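Local coordinates for fructose-bisphosphate aldolase class I (Thermoproteus tenax, PDB 1W8S), which is a class I aldolase of the DeoC/LacD family, built on a TIM barrel and holding 1,6-di-O-phosphono-beta-D-fructofuranose (FBP) in its ligand pocket, at residues Ala162-Ile167 and Met176-Thr181; Val199-Gly204 and Leu214-Gly219; Lys185-Ala190 and Ala223-Ile228; Glu218-Leu221 and Gly227-Val230. The protein carries 2 engineered substitutions. One frame throughout, in Å; residues are numbered along the deposited sequence.

Contact 1. Residues Ala162-Ile167 and Met176-Thr181. With FBP (1,6-di-O-phosphono-beta-D-fructofuranose), chain O.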
# COMPACT_ATOMS: atom_id res chain seq x y z
N ALA E 162 -12.88 -24.92 14.66
CA ALA E 162 -13.19 -24.11 15.84
C ALA E 162 -12.46 -22.75 15.82
O ALA E 162 -13.06 -21.72 16.17
CB ALA E 162 -12.89 -24.88 17.10
N TYR E 163 -11.21 -22.72 15.37
CA TYR E 163 -10.46 -21.44 15.26
C TYR E 163 -11.17 -20.55 14.25
O TYR E 163 -11.43 -19.36 14.50
CB TYR E 163 -8.99 -21.68 14.90
CG TYR E 163 -7.96 -20.66 15.41
CD1 TYR E 163 -6.61 -21.01 15.53
CD2 TYR E 163 -8.32 -19.34 15.76
CE1 TYR E 163 -5.65 -20.09 15.98
CE2 TYR E 163 -7.37 -18.42 16.22
CZ TYR E 163 -6.04 -18.78 16.33
OH TYR E 163 -5.10 -17.85 16.77
N ALA E 164 -11.58 -21.14 13.13
CA ALA E 164 -12.23 -20.39 12.08
C ALA E 164 -13.46 -19.69 12.64
O ALA E 164 -13.72 -18.52 12.39
CB ALA E 164 -12.61 -21.30 10.95
N ALA E 165 -14.24 -20.45 13.40
CA ALA E 165 -15.49 -19.97 13.94
C ALA E 165 -15.23 -18.86 14.96
O ALA E 165 -15.92 -17.83 14.96
CB ALA E 165 -16.23 -21.13 14.61
N ARG E 166 -14.25 -19.05 15.82
CA ARG E 166 -14.03 -18.08 16.89
C ARG E 166 -13.56 -16.76 16.24
O ARG E 166 -13.98 -15.69 16.65
CB ARG E 166 -13.01 -18.55 17.93
CG ARG E 166 -12.88 -17.58 19.11
CD ARG E 166 -14.20 -17.15 19.73
NE ARG E 166 -14.01 -16.46 21.00
CZ ARG E 166 -14.66 -16.75 22.13
NH1 ARG E 166 -15.59 -17.70 22.20
NH2 ARG E 166 -14.37 -16.07 23.21
N ILE E 167 -12.68 -16.85 15.24
CA ILE E 167 -12.16 -15.63 14.57
C ILE E 167 -13.31 -14.81 13.97
O ILE E 167 -13.34 -13.59 14.07
CB ILE E 167 -11.16 -15.98 13.48
CG1 ILE E 167 -9.88 -16.53 14.06
CG2 ILE E 167 -10.80 -14.73 12.66
CD1 ILE E 167 -9.05 -17.35 13.07
N MET E 176 -21.87 -16.64 10.16
CA MET E 176 -20.62 -17.14 9.58
C MET E 176 -20.83 -18.43 8.80
O MET E 176 -21.80 -19.17 9.02
CB MET E 176 -19.56 -17.35 10.67
CG MET E 176 -19.83 -18.54 11.61
SD MET E 176 -18.56 -18.71 12.91
CE MET E 176 -19.08 -17.40 13.99
N LYS E 177 -19.88 -18.69 7.91
CA LYS E 177 -19.82 -19.90 7.12
C LYS E 177 -18.48 -20.54 7.37
O LYS E 177 -17.45 -19.87 7.28
CB LYS E 177 -19.98 -19.57 5.65
CG LYS E 177 -19.71 -20.73 4.71
CD LYS E 177 -20.29 -20.47 3.28
CE LYS E 177 -19.60 -19.32 2.54
NZ LYS E 177 -19.73 -19.39 1.05
N ILE E 178 -18.47 -21.81 7.76
CA ILE E 178 -17.24 -22.54 8.04
C ILE E 178 -17.36 -23.97 7.51
O ILE E 178 -18.47 -24.43 7.22
CB ILE E 178 -16.92 -22.58 9.56
CG1 ILE E 178 -17.99 -23.35 10.33
CG2 ILE E 178 -16.73 -21.16 10.11
CD1 ILE E 178 -17.71 -23.46 11.79
N LYS E 179 -16.23 -24.66 7.40
CA LYS E 179 -16.19 -26.05 6.91
C LYS E 179 -16.59 -27.03 8.01
O LYS E 179 -16.35 -26.81 9.19
CB LYS E 179 -14.76 -26.38 6.40
CG LYS E 179 -14.39 -25.55 5.14
CD LYS E 179 -13.15 -26.06 4.39
CE LYS E 179 -13.12 -25.44 2.98
NZ LYS E 179 -11.95 -25.85 2.12
N TYR E 180 -17.20 -28.13 7.60
CA TYR E 180 -17.57 -29.20 8.49
C TYR E 180 -16.34 -30.03 8.87
O TYR E 180 -15.48 -30.29 8.02
CB TYR E 180 -18.62 -30.08 7.78
CG TYR E 180 -19.26 -31.13 8.65
CD1 TYR E 180 -19.70 -30.83 9.93
CD2 TYR E 180 -19.47 -32.42 8.18
CE1 TYR E 180 -20.29 -31.78 10.74
CE2 TYR E 180 -20.07 -33.39 8.99
CZ TYR E 180 -20.48 -33.06 10.27
OH TYR E 180 -21.07 -34.00 11.10
N THR E 181 -16.27 -30.44 10.14
CA THR E 181 -15.21 -31.32 10.62
C THR E 181 -15.41 -32.80 10.25
O THR E 181 -14.48 -33.60 10.38
CB THR E 181 -15.09 -31.23 12.15
OG1 THR E 181 -16.38 -31.48 12.78
CG2 THR E 181 -14.64 -29.81 12.56
P1 FBP O . -20.11 -25.44 -1.93
O1P FBP O . -20.12 -25.76 -3.37
O2P FBP O . -21.27 -26.07 -1.10
O3P FBP O . -18.80 -25.83 -1.22
O1 FBP O . -20.28 -23.86 -1.83
C1 FBP O . -20.19 -23.20 -0.59
C2 FBP O . -18.91 -22.35 -0.56
O2 FBP O . -18.75 -21.72 0.73
C3 FBP O . -18.85 -21.27 -1.65
O3 FBP O . -19.60 -20.10 -1.38
C4 FBP O . -17.34 -21.02 -1.72
O4 FBP O . -16.88 -20.46 -2.94
C5 FBP O . -16.79 -22.43 -1.56
O5 FBP O . -17.74 -23.16 -0.76
C6 FBP O . -15.42 -22.39 -0.90
O6 FBP O . -14.98 -23.72 -0.67
P2 FBP O . -13.57 -24.25 -1.26
O4P FBP O . -13.79 -25.70 -1.66
O5P FBP O . -13.12 -23.34 -2.40
O6P FBP O . -12.52 -24.33 -0.14

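Contact 2. Residues Val199-Gly204 and Leu214-Gly219. With FBP (1,6-di-O-phosphono-beta-D-fructofuranose), chain O.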
# COMPACT_ATOMS: atom_id res chain seq x y z
N VAL E 199 -24.02 -20.33 12.76
CA VAL E 199 -23.06 -21.04 11.93
C VAL E 199 -23.78 -21.76 10.80
O VAL E 199 -24.75 -22.48 11.03
CB VAL E 199 -22.28 -22.12 12.76
CG1 VAL E 199 -21.46 -23.05 11.85
CG2 VAL E 199 -21.35 -21.46 13.74
N LEU E 200 -23.26 -21.55 9.60
CA LEU E 200 -23.65 -22.20 8.37
C LEU E 200 -22.52 -23.09 7.90
O LEU E 200 -21.37 -22.67 7.84
CB LEU E 200 -23.93 -21.17 7.30
CG LEU E 200 -25.15 -20.26 7.49
CD1 LEU E 200 -25.16 -19.17 6.42
CD2 LEU E 200 -26.46 -21.08 7.46
N MET E 201 -22.85 -24.32 7.58
CA MET E 201 -21.87 -25.27 7.07
C MET E 201 -21.71 -25.02 5.58
O MET E 201 -22.69 -24.96 4.85
CB MET E 201 -22.37 -26.71 7.29
CG MET E 201 -21.58 -27.81 6.56
SD MET E 201 -22.62 -28.80 5.43
CE MET E 201 -21.46 -30.05 4.94
N SER E 202 -20.47 -24.88 5.14
CA SER E 202 -20.14 -24.83 3.72
C SER E 202 -20.28 -26.23 3.14
O SER E 202 -19.70 -27.17 3.66
CB SER E 202 -18.69 -24.35 3.57
OG SER E 202 -18.46 -23.92 2.25
N GLY E 203 -21.03 -26.38 2.06
CA GLY E 203 -21.32 -27.70 1.51
C GLY E 203 -20.14 -28.57 1.14
O GLY E 203 -20.13 -29.77 1.48
N GLY E 204 -19.16 -27.99 0.45
CA GLY E 204 -17.98 -28.70 -0.03
C GLY E 204 -18.18 -29.40 -1.38
O GLY E 204 -19.28 -29.33 -1.96
N LEU E 214 -26.40 -35.94 2.99
CA LEU E 214 -27.49 -35.80 3.95
C LEU E 214 -27.02 -36.15 5.36
O LEU E 214 -27.46 -35.55 6.33
CB LEU E 214 -28.68 -36.70 3.55
CG LEU E 214 -29.53 -36.22 2.37
CD1 LEU E 214 -30.50 -37.31 1.91
CD2 LEU E 214 -30.29 -34.94 2.72
N LYS E 215 -26.12 -37.13 5.47
CA LYS E 215 -25.56 -37.56 6.75
C LYS E 215 -24.65 -36.49 7.35
O LYS E 215 -24.62 -36.32 8.57
CB LYS E 215 -24.79 -38.89 6.58
CG LYS E 215 -25.69 -40.12 6.45
CD LYS E 215 -25.01 -41.41 6.96
CE LYS E 215 -25.34 -41.65 8.45
NZ LYS E 215 -25.17 -40.38 9.27
N GLN E 216 -23.90 -35.78 6.52
CA GLN E 216 -23.12 -34.65 6.99
C GLN E 216 -24.03 -33.53 7.49
O GLN E 216 -23.80 -32.97 8.55
CB GLN E 216 -22.20 -34.09 5.89
CG GLN E 216 -21.07 -35.02 5.50
CD GLN E 216 -20.29 -34.55 4.27
OE1 GLN E 216 -20.77 -33.72 3.49
NE2 GLN E 216 -19.10 -35.09 4.09
N VAL E 217 -25.05 -33.20 6.70
CA VAL E 217 -26.01 -32.17 7.08
C VAL E 217 -26.71 -32.55 8.41
O VAL E 217 -26.91 -31.71 9.27
CB VAL E 217 -27.05 -31.93 5.97
CG1 VAL E 217 -28.15 -30.95 6.46
CG2 VAL E 217 -26.38 -31.37 4.74
N GLU E 218 -27.03 -33.83 8.57
CA GLU E 218 -27.64 -34.31 9.81
C GLU E 218 -26.72 -34.01 10.99
O GLU E 218 -27.16 -33.50 12.03
CB GLU E 218 -27.94 -35.82 9.72
CG GLU E 218 -28.98 -36.31 10.69
CD GLU E 218 -29.48 -37.72 10.36
OE1 GLU E 218 -30.10 -38.34 11.25
OE2 GLU E 218 -29.26 -38.20 9.21
N GLY E 219 -25.43 -34.32 10.81
CA GLY E 219 -24.40 -34.02 11.79
C GLY E 219 -24.33 -32.55 12.12
O GLY E 219 -24.24 -32.16 13.27
P1 FBP O . -20.11 -25.44 -1.93
O1P FBP O . -20.12 -25.76 -3.37
O2P FBP O . -21.27 -26.07 -1.10
O3P FBP O . -18.80 -25.83 -1.22
O1 FBP O . -20.28 -23.86 -1.83
C1 FBP O . -20.19 -23.20 -0.59
C2 FBP O . -18.91 -22.35 -0.56
O2 FBP O . -18.75 -21.72 0.73
C3 FBP O . -18.85 -21.27 -1.65
O3 FBP O . -19.60 -20.10 -1.38
C4 FBP O . -17.34 -21.02 -1.72
O4 FBP O . -16.88 -20.46 -2.94
C5 FBP O . -16.79 -22.43 -1.56
O5 FBP O . -17.74 -23.16 -0.76
C6 FBP O . -15.42 -22.39 -0.90
O6 FBP O . -14.98 -23.72 -0.67
P2 FBP O . -13.57 -24.25 -1.26
O4P FBP O . -13.79 -25.70 -1.66
O5P FBP O . -13.12 -23.34 -2.40
O6P FBP O . -12.52 -24.33 -0.14
O HOH W 1 -19.13 -31.95 2.34

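Contact 3. Residues Lys185-Ala190 and Ala223-Ile228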
# COMPACT_ATOMS: atom_id res chain seq x y z
N LYS E 185 -19.66 -34.13 17.12
CA LYS E 185 -19.05 -33.76 18.40
C LYS E 185 -18.05 -32.60 18.22
O LYS E 185 -18.15 -31.57 18.91
CB LYS E 185 -18.43 -34.97 19.11
CG LYS E 185 -17.44 -34.63 20.27
CD LYS E 185 -18.11 -34.21 21.56
CE LYS E 185 -17.93 -35.27 22.66
NZ LYS E 185 -16.48 -35.43 23.08
N THR E 186 -17.13 -32.74 17.26
CA THR E 186 -16.09 -31.74 17.06
C THR E 186 -16.70 -30.50 16.46
O THR E 186 -16.26 -29.39 16.75
CB THR E 186 -14.93 -32.26 16.17
OG1 THR E 186 -15.44 -32.70 14.91
CG2 THR E 186 -14.27 -33.48 16.79
N PHE E 187 -17.71 -30.66 15.62
CA PHE E 187 -18.37 -29.49 15.05
C PHE E 187 -19.21 -28.72 16.09
O PHE E 187 -19.33 -27.51 16.01
CB PHE E 187 -19.25 -29.89 13.88
CG PHE E 187 -19.56 -28.74 12.97
CD1 PHE E 187 -18.53 -28.07 12.29
CD2 PHE E 187 -20.85 -28.30 12.79
CE1 PHE E 187 -18.80 -27.03 11.42
CE2 PHE E 187 -21.12 -27.24 11.94
CZ PHE E 187 -20.09 -26.61 11.26
N SER E 188 -19.77 -29.42 17.08
CA SER E 188 -20.51 -28.72 18.16
C SER E 188 -19.59 -27.81 18.99
O SER E 188 -20.07 -26.83 19.55
CB SER E 188 -21.22 -29.73 19.07
OG SER E 188 -20.26 -30.49 19.73
N TRP E 189 -18.30 -28.14 19.11
CA TRP E 189 -17.34 -27.26 19.79
C TRP E 189 -17.15 -25.95 18.97
O TRP E 189 -17.07 -24.86 19.53
CB TRP E 189 -15.98 -27.96 19.99
CG TRP E 189 -14.88 -27.08 20.59
CD1 TRP E 189 -13.66 -26.78 20.03
CD2 TRP E 189 -14.90 -26.43 21.86
NE1 TRP E 189 -12.94 -25.95 20.86
CE2 TRP E 189 -13.67 -25.73 22.00
CE3 TRP E 189 -15.82 -26.37 22.91
CZ2 TRP E 189 -13.36 -24.98 23.13
CZ3 TRP E 189 -15.50 -25.62 24.04
CH2 TRP E 189 -14.29 -24.94 24.14
N ALA E 190 -17.06 -26.07 17.66
CA ALA E 190 -17.01 -24.90 16.79
C ALA E 190 -18.23 -24.00 16.94
O ALA E 190 -18.12 -22.78 17.07
CB ALA E 190 -16.86 -25.34 15.34
N ALA E 223 -25.13 -30.78 15.80
CA ALA E 223 -24.09 -29.98 16.42
C ALA E 223 -24.64 -28.61 16.77
O ALA E 223 -24.01 -27.87 17.48
CB ALA E 223 -22.93 -29.82 15.49
N GLY E 224 -25.82 -28.28 16.27
CA GLY E 224 -26.50 -27.06 16.68
C GLY E 224 -26.26 -25.91 15.71
O GLY E 224 -26.54 -24.75 16.01
N ALA E 225 -25.74 -26.21 14.54
CA ALA E 225 -25.60 -25.16 13.53
C ALA E 225 -26.96 -24.64 13.02
O ALA E 225 -27.99 -25.34 13.09
CB ALA E 225 -24.78 -25.64 12.40
N LEU E 226 -26.92 -23.44 12.45
CA LEU E 226 -28.10 -22.83 11.88
C LEU E 226 -28.55 -23.52 10.60
O LEU E 226 -29.72 -23.51 10.27
CB LEU E 226 -27.87 -21.34 11.58
CG LEU E 226 -29.06 -20.59 11.01
CD1 LEU E 226 -30.21 -20.49 12.01
CD2 LEU E 226 -28.64 -19.24 10.55
N GLY E 227 -27.62 -24.11 9.88
CA GLY E 227 -27.93 -24.71 8.59
C GLY E 227 -26.75 -24.77 7.64
O GLY E 227 -25.61 -24.95 8.08
N ILE E 228 -27.02 -24.64 6.35
CA ILE E 228 -26.00 -24.91 5.36
C ILE E 228 -25.98 -23.82 4.28
O ILE E 228 -27.00 -23.21 4.00
CB ILE E 228 -26.22 -26.31 4.74
CG1 ILE E 228 -27.46 -26.36 3.85
CG2 ILE E 228 -26.37 -27.35 5.85
CD1 ILE E 228 -27.71 -27.71 3.22

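Contact 4. Residues Glu218-Leu221 and Gly227-Val230. With FBP (1,6-di-O-phosphono-beta-D-fructofuranose), chain O.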
# COMPACT_ATOMS: atom_id res chain seq x y z
N GLU E 218 -27.03 -33.83 8.57
CA GLU E 218 -27.64 -34.31 9.81
C GLU E 218 -26.72 -34.01 10.99
O GLU E 218 -27.16 -33.50 12.03
CB GLU E 218 -27.94 -35.82 9.72
CG GLU E 218 -28.98 -36.31 10.69
CD GLU E 218 -29.48 -37.72 10.36
OE1 GLU E 218 -30.10 -38.34 11.25
OE2 GLU E 218 -29.26 -38.20 9.21
N GLY E 219 -25.43 -34.32 10.81
CA GLY E 219 -24.40 -34.02 11.79
C GLY E 219 -24.33 -32.55 12.12
O GLY E 219 -24.24 -32.16 13.27
N VAL E 220 -24.37 -31.72 11.08
CA VAL E 220 -24.30 -30.27 11.24
C VAL E 220 -25.45 -29.75 12.13
O VAL E 220 -25.25 -28.93 13.04
CB VAL E 220 -24.35 -29.59 9.84
CG1 VAL E 220 -24.76 -28.14 9.91
CG2 VAL E 220 -22.99 -29.75 9.15
N LEU E 221 -26.64 -30.25 11.87
CA LEU E 221 -27.81 -29.85 12.65
C LEU E 221 -27.76 -30.37 14.09
O LEU E 221 -28.17 -29.67 14.99
CB LEU E 221 -29.09 -30.32 11.96
CG LEU E 221 -29.36 -29.69 10.59
CD1 LEU E 221 -30.41 -30.49 9.84
CD2 LEU E 221 -29.77 -28.21 10.75
N GLY E 227 -27.62 -24.11 9.88
CA GLY E 227 -27.93 -24.71 8.59
C GLY E 227 -26.75 -24.77 7.64
O GLY E 227 -25.61 -24.95 8.08
N ILE E 228 -27.02 -24.64 6.35
CA ILE E 228 -26.00 -24.91 5.36
C ILE E 228 -25.98 -23.82 4.28
O ILE E 228 -27.00 -23.21 4.00
CB ILE E 228 -26.22 -26.31 4.74
CG1 ILE E 228 -27.46 -26.36 3.85
CG2 ILE E 228 -26.37 -27.35 5.85
CD1 ILE E 228 -27.71 -27.71 3.22
N ALA E 229 -24.79 -23.60 3.73
CA ALA E 229 -24.61 -22.77 2.56
C ALA E 229 -24.02 -23.73 1.54
O ALA E 229 -22.89 -24.15 1.68
CB ALA E 229 -23.66 -21.60 2.85
N VAL E 230 -24.84 -24.13 0.57
CA VAL E 230 -24.54 -25.27 -0.29
C VAL E 230 -24.61 -24.83 -1.76
O VAL E 230 -25.53 -24.12 -2.16
CB VAL E 230 -25.54 -26.45 -0.02
CG1 VAL E 230 -27.00 -26.02 -0.23
CG2 VAL E 230 -25.23 -27.70 -0.85
P1 FBP O . -20.11 -25.44 -1.93
O1P FBP O . -20.12 -25.76 -3.37
O2P FBP O . -21.27 -26.07 -1.10
O3P FBP O . -18.80 -25.83 -1.22
O1 FBP O . -20.28 -23.86 -1.83
C1 FBP O . -20.19 -23.20 -0.59
C2 FBP O . -18.91 -22.35 -0.56
O2 FBP O . -18.75 -21.72 0.73
C3 FBP O . -18.85 -21.27 -1.65
O3 FBP O . -19.60 -20.10 -1.38
C4 FBP O . -17.34 -21.02 -1.72
O4 FBP O . -16.88 -20.46 -2.94
C5 FBP O . -16.79 -22.43 -1.56
O5 FBP O . -17.74 -23.16 -0.76
C6 FBP O . -15.42 -22.39 -0.90
O6 FBP O . -14.98 -23.72 -0.67
P2 FBP O . -13.57 -24.25 -1.26
O4P FBP O . -13.79 -25.70 -1.66
O5P FBP O . -13.12 -23.34 -2.40
O6P FBP O . -12.52 -24.33 -0.14

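Contact 1. Residues Ala162-Ile167 and Met176-Thr181
Ala165 is the small knob of this contact: its methyl drops into the groove between the side chains of Met176 and Ile178, with CB 3.8 Å from Met176 SD and 3.9 Å from Ile178 CD1. Met176 is bent so as to fold over this part of the helix. Its CG lies between the backbone N and the carbonyl carbon (chi1 71°), and a second bend at chi3 brings the terminal methyl round until Met176 CE is 3.3 Å from Ala165 O. The thioether thus lies against backbone as well as side chain. The CG1 arm of Ile178 ends against the Ala165 methyl, while the other branch, Ile178 CG2, lies beside Ala164, 4.2 Å from Ala164 CB. With alanine at both positions, the helix can lie close to the sheet, the axes of the two segments passing 8.4 Å apart and running nearly antiparallel (169°). All four touching residues are buried. On the far face of the helix, Tyr163 and Arg166 hydrogen-bond to a second subunit, so 162-167 is sandwiched between its own barrel and a neighbour. Lys177 alternates with Met176 and Ile178 and points the opposite way, its NZ donating to FBP O2 over 2.5 Å; Lys179 NZ reaches phosphate oxygen O6P at 2.8 Å. Outward apolar residues packed under a helix, with inward polar ones at the ligand, are the signature of a TIM-barrel strand, here the second strand of the beta-alpha-beta unit 141-145, 158-171, 175-179.

Contact 2. Residues Val199-Gly204 and Leu214-Gly219
Met201 sends CG anti to its own backbone N (chi1 168°) and then kinks at chi2 (-122°), while Gln216 runs straight out beyond CG from the helix; the two side chains cross at about a right angle. They join strand 199-202 to helix 210-222, the first strand and the helix of a beta-alpha-beta unit of the barrel. Only ends meet here: the Met201 methyl CE lies 4.0 Å from Gln216 OE1, an apolar neighbour for the amide oxygen. No hydrogen bond passes directly between the segments. Instead a water joins them, donating one hydrogen to Gly203 O at 2.5 Å and the other to Gln216 OE1 at 2.7 Å, so both hydrogens are spent on the bridge. One residue on, Gly204 N donates to FBP O3P at 2.8 Å, with only a weak, more strongly bent bond to O2P. Side-chain-free Gly203 lets that phosphate come close, its CA 3.1 Å from FBP O2P. At the end of the strand, Ser202 OG and FBP O2 share a hydrogen bond of 2.7 Å. The peptide joining Gly203 to Gly204 is therefore engaged at both ends. Such water bonding probably polarises it and makes its N-H a somewhat better donor, which would place Gln216 in the second shell of the phosphate site.

Contact 3. Residues Lys185-Ala190 and Ala223-Ile228
Ala223 makes the closest approach to the helix, its methyl tucked into the corner where the side chain of Phe187 leaves the backbone next to Ser188. Ala223 CB lies 3.6 Å from Ser188 N and 3.7 Å from Phe187 CD2, close to the plane of the ring, so the aromatic presents its edge rather than its face. Ser188 CB also touches the backbone of Ala223, 3.7 Å from Ala223 O. The Ser188 hydroxyl is turned back into its own helix, lying between the backbone N and the carbonyl carbon (chi1 65°), and Ser188 OG donates to Lys185 O at 2.5 Å, arriving tilted 27° from the carbonyl plane. Gly224 follows with a positive phi and ends helix 210-222 in a Schellman motif, turning the chain back towards the barrel. In this TIM barrel, helices 184-193 and 210-222 are successive members of the outer layer, and the contact sets the C-terminal end of the later one against the side of the earlier. Ala225 then brings a second methyl to the Phe187 edge, Ala225 CB lying 4.0 Å from Phe187 CE2, again near the ring plane. With CG anti to the backbone N (chi1 -160°), the ring reaches inward with its CD2-CE2 edge along both alanine methyls; it also meets Tyr180 edge-to-face. Leu226 packs on Ala13 and Pro198, and its backbone bonds to Ser18 and Val199. With Gly227 and Ile228 the chain enters the sheet, Gly227 pairing with Met201 on one side and Ile228 with Ser18 and Ile20 on the other.

Contact 4. Residues Glu218-Leu221 and Gly227-Val230
Gly227 meets Val220 with bare backbone: the strand offers only its main chain here, and the helix meets it with a valine methyl, Val220 CG1 standing 3.8 Å from Gly227 O. The glycine sits at a phi of 154°, and its backbone angles by themselves call for a residue without CB, which would jam against the carbonyl O of the residue before. Val220 places CG1 anti to its backbone N (chi1 160°), which aims that branch at the start of the strand. Val220 CG1 also comes within 4.4 Å of Ile228 CG2. Leu221 adds little more than the end of its side chain, which leans in from beside Val220. The contact is light, burying 108 Å² over both sides, yet Val220, Gly227 and Ile228 are all buried: Val220 also packs on Met201 and Tyr180, while Ile228 continues onto Val217 and Ile19. Further along the strand its other end lies by the ligand, Val230 CA 3.5 Å from FBP O2P and Ala229 O 3.7 Å from FBP C1. A helix coming back over the strand that follows it, with the ligand at that strand's C-terminal end, is the closing half of a beta-alpha-beta unit (199-202, 210-222, 227-230) of a TIM barrel.

Overall arrangement
All four contacts fasten outer helices of one TIM barrel to consecutive parallel strands, 175-179, 199-202 and 227-230, or to the turn leading into the last. Contact 1 comes first along the chain; contact 2 is nested inside the loop closed by contact 3, and contact 4 begins on the helix where contact 2 ends. Contacts 2 and 4 share helix 210-222, their centres about 3 Å apart, whereas contact 1 lies about 12 Å from contact 2 and 13 Å from contact 4. Contact 3 lies farther from the chain centre, its centre about 9 Å from those of contacts 1 and 2 and 8 Å from that of contact 4. Contacts 1, 2 and 4 all include strand residues beside FBP, so the helix layer backs the pocket wall.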